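Local coordinates for glyoxalase family protein, putative (Bacillus anthracis, PDB 2QQZ), which is of unknown function but belongs to the glyoxalase/bleomycin resistance protein/dioxygenase superfamily and may share its metal-dependent type of chemistry, at residues A[100-112]-A[116-126]. Numbering follows the deposited sequence.
Sequences DHARPDVIRFYVS and GNRIEFMENKN. With SO4 (sulfate ion), chain D.
F109 and F121 pair across an antiparallel beta hairpin, strands 106-112 and 118-124, the two inner strands of a four-stranded sheet in a glyoxalase-family fold. The packing is tight on the face carrying F109, V111, I119 and F121: V111 and I119 pack on helix 23-33, F109 and F121 on helix 83-92. F121 CB sits over one face of the F109 ring, 4.2 Å from its centroid, in a CH-pi contact, while the two rings lie obliquely, planes at 44°. V111 CG2 then meets the edge of the F121 ring at CE2, 3.7 Å away. Paired backbone bonds join I107 with E123, F109 with F121 and V111 with I119.

The other face carries a salt-bridge network. With CG between backbone N and carbonyl carbon (chi1 70°) and an extended chain, R108 carries its guanidinium out to D100 and E120: R108 NH2 gives D100 OD1 a 2.8 Å salt-bridging hydrogen bond, whereas R108 NH1 and E120 OE2 form a long salt bridge. E120 OE1 is bound by H75, and a water donates to E120 OE2. Toward solvent the contact loosens, though K125 NZ hydrogen-bonds P104 O at 2.7 Å. At the opposite end the R118 guanidinium lies off-centre but nearly flat on Y110, planes 8° apart. R118 NH1 and NH2 both donate to one oxygen of a sulfate, probably from the crystallisation liquor, with R118 NH1 3.1 Å from sulfate O1.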
# COMPACT_ATOMS: atom_id res chain seq x y z
N ASP A 100 -5.68 13.42 -12.10
CA ASP A 100 -4.28 13.79 -12.10
C ASP A 100 -3.65 13.55 -13.47
O ASP A 100 -3.72 12.44 -14.01
CB ASP A 100 -3.52 12.99 -11.05
CG ASP A 100 -2.11 13.49 -10.89
OD1 ASP A 100 -1.29 13.32 -11.83
OD2 ASP A 100 -1.86 14.07 -9.84
N HIS A 101 -3.05 14.59 -14.05
CA HIS A 101 -2.57 14.51 -15.40
C HIS A 101 -1.07 14.57 -15.51
O HIS A 101 -0.56 14.76 -16.60
CB HIS A 101 -3.20 15.65 -16.26
CG HIS A 101 -4.69 15.63 -16.22
ND1 HIS A 101 -5.44 14.77 -16.99
CD2 HIS A 101 -5.57 16.31 -15.45
CE1 HIS A 101 -6.72 14.93 -16.71
NE2 HIS A 101 -6.83 15.87 -15.79
N ALA A 102 -0.35 14.42 -14.40
CA ALA A 102 1.09 14.69 -14.44
C ALA A 102 1.88 13.57 -15.13
O ALA A 102 2.93 13.81 -15.68
CB ALA A 102 1.63 14.97 -13.04
N ARG A 103 1.33 12.35 -15.12
CA ARG A 103 1.99 11.16 -15.65
C ARG A 103 1.21 10.79 -16.92
O ARG A 103 0.11 10.23 -16.84
CB ARG A 103 1.94 10.08 -14.55
CG ARG A 103 2.96 8.99 -14.70
CD ARG A 103 2.75 7.87 -13.69
NE ARG A 103 3.29 6.65 -14.28
CZ ARG A 103 3.28 5.47 -13.73
NH1 ARG A 103 2.74 5.28 -12.51
NH2 ARG A 103 3.81 4.46 -14.41
N PRO A 104 1.74 11.14 -18.11
CA PRO A 104 0.95 11.17 -19.38
C PRO A 104 0.70 9.81 -20.06
O PRO A 104 -0.13 9.72 -20.96
CB PRO A 104 1.77 12.12 -20.29
CG PRO A 104 3.19 11.97 -19.82
CD PRO A 104 3.16 11.49 -18.33
N ASP A 105 1.46 8.80 -19.62
CA ASP A 105 1.35 7.39 -20.01
C ASP A 105 0.22 6.66 -19.23
O ASP A 105 -0.14 5.51 -19.54
CB ASP A 105 2.71 6.70 -19.76
CG ASP A 105 3.38 7.12 -18.43
OD1 ASP A 105 3.60 8.33 -18.22
OD2 ASP A 105 3.71 6.23 -17.60
N VAL A 106 -0.35 7.34 -18.24
CA VAL A 106 -1.30 6.73 -17.31
C VAL A 106 -2.49 7.66 -17.06
O VAL A 106 -2.36 8.87 -16.87
CB VAL A 106 -0.61 6.34 -15.97
CG1 VAL A 106 -1.61 5.85 -14.97
CG2 VAL A 106 0.43 5.21 -16.17
N ILE A 107 -3.68 7.08 -17.02
CA ILE A 107 -4.85 7.81 -16.61
C ILE A 107 -5.02 7.50 -15.16
O ILE A 107 -4.89 6.33 -14.75
CB ILE A 107 -6.11 7.34 -17.40
CG1 ILE A 107 -5.88 7.59 -18.89
CG2 ILE A 107 -7.41 8.03 -16.88
CD1 ILE A 107 -7.00 7.08 -19.83
N ARG A 108 -5.33 8.49 -14.35
CA ARG A 108 -5.49 8.20 -12.94
C ARG A 108 -6.21 9.29 -12.20
O ARG A 108 -6.28 10.44 -12.64
CB ARG A 108 -4.11 7.96 -12.33
CG ARG A 108 -3.28 9.20 -12.23
CD ARG A 108 -1.96 8.84 -11.66
NE ARG A 108 -1.13 10.05 -11.71
CZ ARG A 108 0.03 10.22 -11.07
NH1 ARG A 108 0.54 9.24 -10.32
NH2 ARG A 108 0.68 11.36 -11.21
N PHE A 109 -6.72 8.94 -11.04
CA PHE A 109 -7.45 9.91 -10.22
C PHE A 109 -7.49 9.43 -8.78
O PHE A 109 -7.27 8.22 -8.49
CB PHE A 109 -8.87 10.13 -10.77
CG PHE A 109 -9.79 8.92 -10.67
CD1 PHE A 109 -10.55 8.70 -9.53
CD2 PHE A 109 -9.90 8.03 -11.73
CE1 PHE A 109 -11.41 7.63 -9.45
CE2 PHE A 109 -10.76 6.92 -11.67
CZ PHE A 109 -11.49 6.70 -10.53
N TYR A 110 -7.78 10.37 -7.87
CA TYR A 110 -7.83 10.05 -6.44
C TYR A 110 -9.24 10.21 -5.96
O TYR A 110 -10.00 11.03 -6.49
CB TYR A 110 -6.96 11.02 -5.64
CG TYR A 110 -5.58 11.20 -6.18
CD1 TYR A 110 -4.69 10.13 -6.22
CD2 TYR A 110 -5.13 12.45 -6.60
CE1 TYR A 110 -3.40 10.28 -6.71
CE2 TYR A 110 -3.81 12.62 -7.07
CZ TYR A 110 -2.97 11.52 -7.14
OH TYR A 110 -1.66 11.61 -7.59
N VAL A 111 -9.58 9.45 -4.94
CA VAL A 111 -10.78 9.67 -4.16
C VAL A 111 -10.36 9.59 -2.69
O VAL A 111 -9.27 9.10 -2.37
CB VAL A 111 -11.87 8.62 -4.48
CG1 VAL A 111 -12.09 8.52 -5.96
CG2 VAL A 111 -11.47 7.25 -3.95
N SER A 112 -11.21 10.06 -1.81
CA SER A 112 -11.07 9.84 -0.37
C SER A 112 -12.09 8.78 0.06
O SER A 112 -13.26 8.80 -0.34
CB SER A 112 -11.33 11.13 0.41
OG SER A 112 -10.32 12.10 0.11
N GLY A 116 -11.39 9.68 5.14
CA GLY A 116 -10.50 10.69 4.69
C GLY A 116 -9.17 10.16 4.15
O GLY A 116 -8.29 10.97 3.85
N ASN A 117 -8.99 8.84 4.06
CA ASN A 117 -7.78 8.26 3.40
C ASN A 117 -7.85 8.42 1.87
O ASN A 117 -8.92 8.17 1.27
CB ASN A 117 -7.63 6.75 3.69
CG ASN A 117 -7.53 6.44 5.15
OD1 ASN A 117 -6.61 6.89 5.84
ND2 ASN A 117 -8.47 5.64 5.64
N ARG A 118 -6.76 8.90 1.29
CA ARG A 118 -6.59 8.95 -0.18
C ARG A 118 -6.36 7.55 -0.76
O ARG A 118 -5.56 6.75 -0.23
CB ARG A 118 -5.42 9.82 -0.53
CG ARG A 118 -5.06 9.85 -2.02
CD ARG A 118 -4.29 11.19 -2.32
NE ARG A 118 -5.25 12.30 -2.45
CZ ARG A 118 -4.97 13.50 -2.97
NH1 ARG A 118 -3.73 13.78 -3.38
NH2 ARG A 118 -5.90 14.43 -3.02
N ILE A 119 -7.04 7.27 -1.86
CA ILE A 119 -6.90 6.03 -2.64
C ILE A 119 -6.73 6.54 -4.08
O ILE A 119 -7.44 7.48 -4.48
CB ILE A 119 -8.22 5.21 -2.64
CG1 ILE A 119 -8.58 4.82 -1.22
CG2 ILE A 119 -8.12 3.98 -3.58
CD1 ILE A 119 -7.51 3.96 -0.51
N GLU A 120 -5.82 5.91 -4.84
CA GLU A 120 -5.61 6.24 -6.24
C GLU A 120 -6.03 5.07 -7.12
O GLU A 120 -5.85 3.88 -6.75
CB GLU A 120 -4.15 6.51 -6.45
CG GLU A 120 -3.77 6.68 -7.98
CD GLU A 120 -2.28 6.84 -8.15
OE1 GLU A 120 -1.61 7.17 -7.13
OE2 GLU A 120 -1.78 6.58 -9.29
N PHE A 121 -6.68 5.39 -8.24
CA PHE A 121 -7.01 4.45 -9.30
C PHE A 121 -6.29 4.85 -10.57
O PHE A 121 -6.24 6.06 -10.93
CB PHE A 121 -8.52 4.42 -9.47
CG PHE A 121 -9.24 3.99 -8.22
CD1 PHE A 121 -9.19 2.66 -7.78
CD2 PHE A 121 -9.94 4.91 -7.45
CE1 PHE A 121 -9.86 2.25 -6.65
CE2 PHE A 121 -10.58 4.50 -6.31
CZ PHE A 121 -10.54 3.17 -5.91
N MSE A 122 -5.67 3.87 -11.25
CA MSE A 122 -4.92 4.14 -12.47
C MSE A 122 -5.06 3.04 -13.54
O MSE A 122 -5.31 1.91 -13.20
CB MSE A 122 -3.44 4.23 -12.16
CG MSE A 122 -2.91 2.98 -11.45
SE MSE A 122 -0.96 3.20 -11.49
CE MSE A 122 -0.61 2.42 -13.29
N GLU A 123 -4.86 3.41 -14.81
CA GLU A 123 -4.73 2.44 -15.89
C GLU A 123 -3.74 2.97 -16.91
O GLU A 123 -3.70 4.18 -17.16
CB GLU A 123 -6.12 2.20 -16.51
CG GLU A 123 -6.15 1.05 -17.51
CD GLU A 123 -7.50 0.87 -18.16
OE1 GLU A 123 -8.29 1.84 -18.21
OE2 GLU A 123 -7.77 -0.24 -18.66
N ASN A 124 -2.92 2.10 -17.49
CA ASN A 124 -2.12 2.55 -18.63
C ASN A 124 -2.99 2.98 -19.81
O ASN A 124 -4.07 2.40 -20.08
CB ASN A 124 -1.14 1.47 -19.06
CG ASN A 124 -0.26 1.05 -17.91
OD1 ASN A 124 0.17 1.88 -17.12
ND2 ASN A 124 -0.02 -0.24 -17.78
N LYS A 125 -2.54 4.02 -20.49
CA LYS A 125 -3.15 4.41 -21.76
C LYS A 125 -2.84 3.37 -22.84
O LYS A 125 -1.77 2.78 -22.87
CB LYS A 125 -2.66 5.78 -22.21
CG LYS A 125 -3.22 6.95 -21.44
CD LYS A 125 -3.29 8.19 -22.32
CE LYS A 125 -3.82 9.39 -21.55
NZ LYS A 125 -2.78 10.41 -21.18
N ASN A 126 -3.80 3.13 -23.73
CA ASN A 126 -3.63 2.24 -24.90
C ASN A 126 -2.98 2.95 -26.12
O ASN A 126 -3.47 3.99 -26.59
CB ASN A 126 -4.98 1.62 -25.33
CG ASN A 126 -5.64 0.79 -24.23
OD1 ASN A 126 -5.64 1.17 -23.04
ND2 ASN A 126 -6.20 -0.37 -24.61
S SO4 D . -3.40 17.57 -3.43
O1 SO4 D . -4.10 16.68 -4.33
O2 SO4 D . -1.96 17.41 -3.48
O3 SO4 D . -3.79 18.92 -3.85
O4 SO4 D . -3.84 17.41 -2.06
O HOH W 1 0.01 6.02 -11.15
O HOH W 2 -3.01 11.37 -18.08
O HOH W 3 -8.29 12.11 -2.12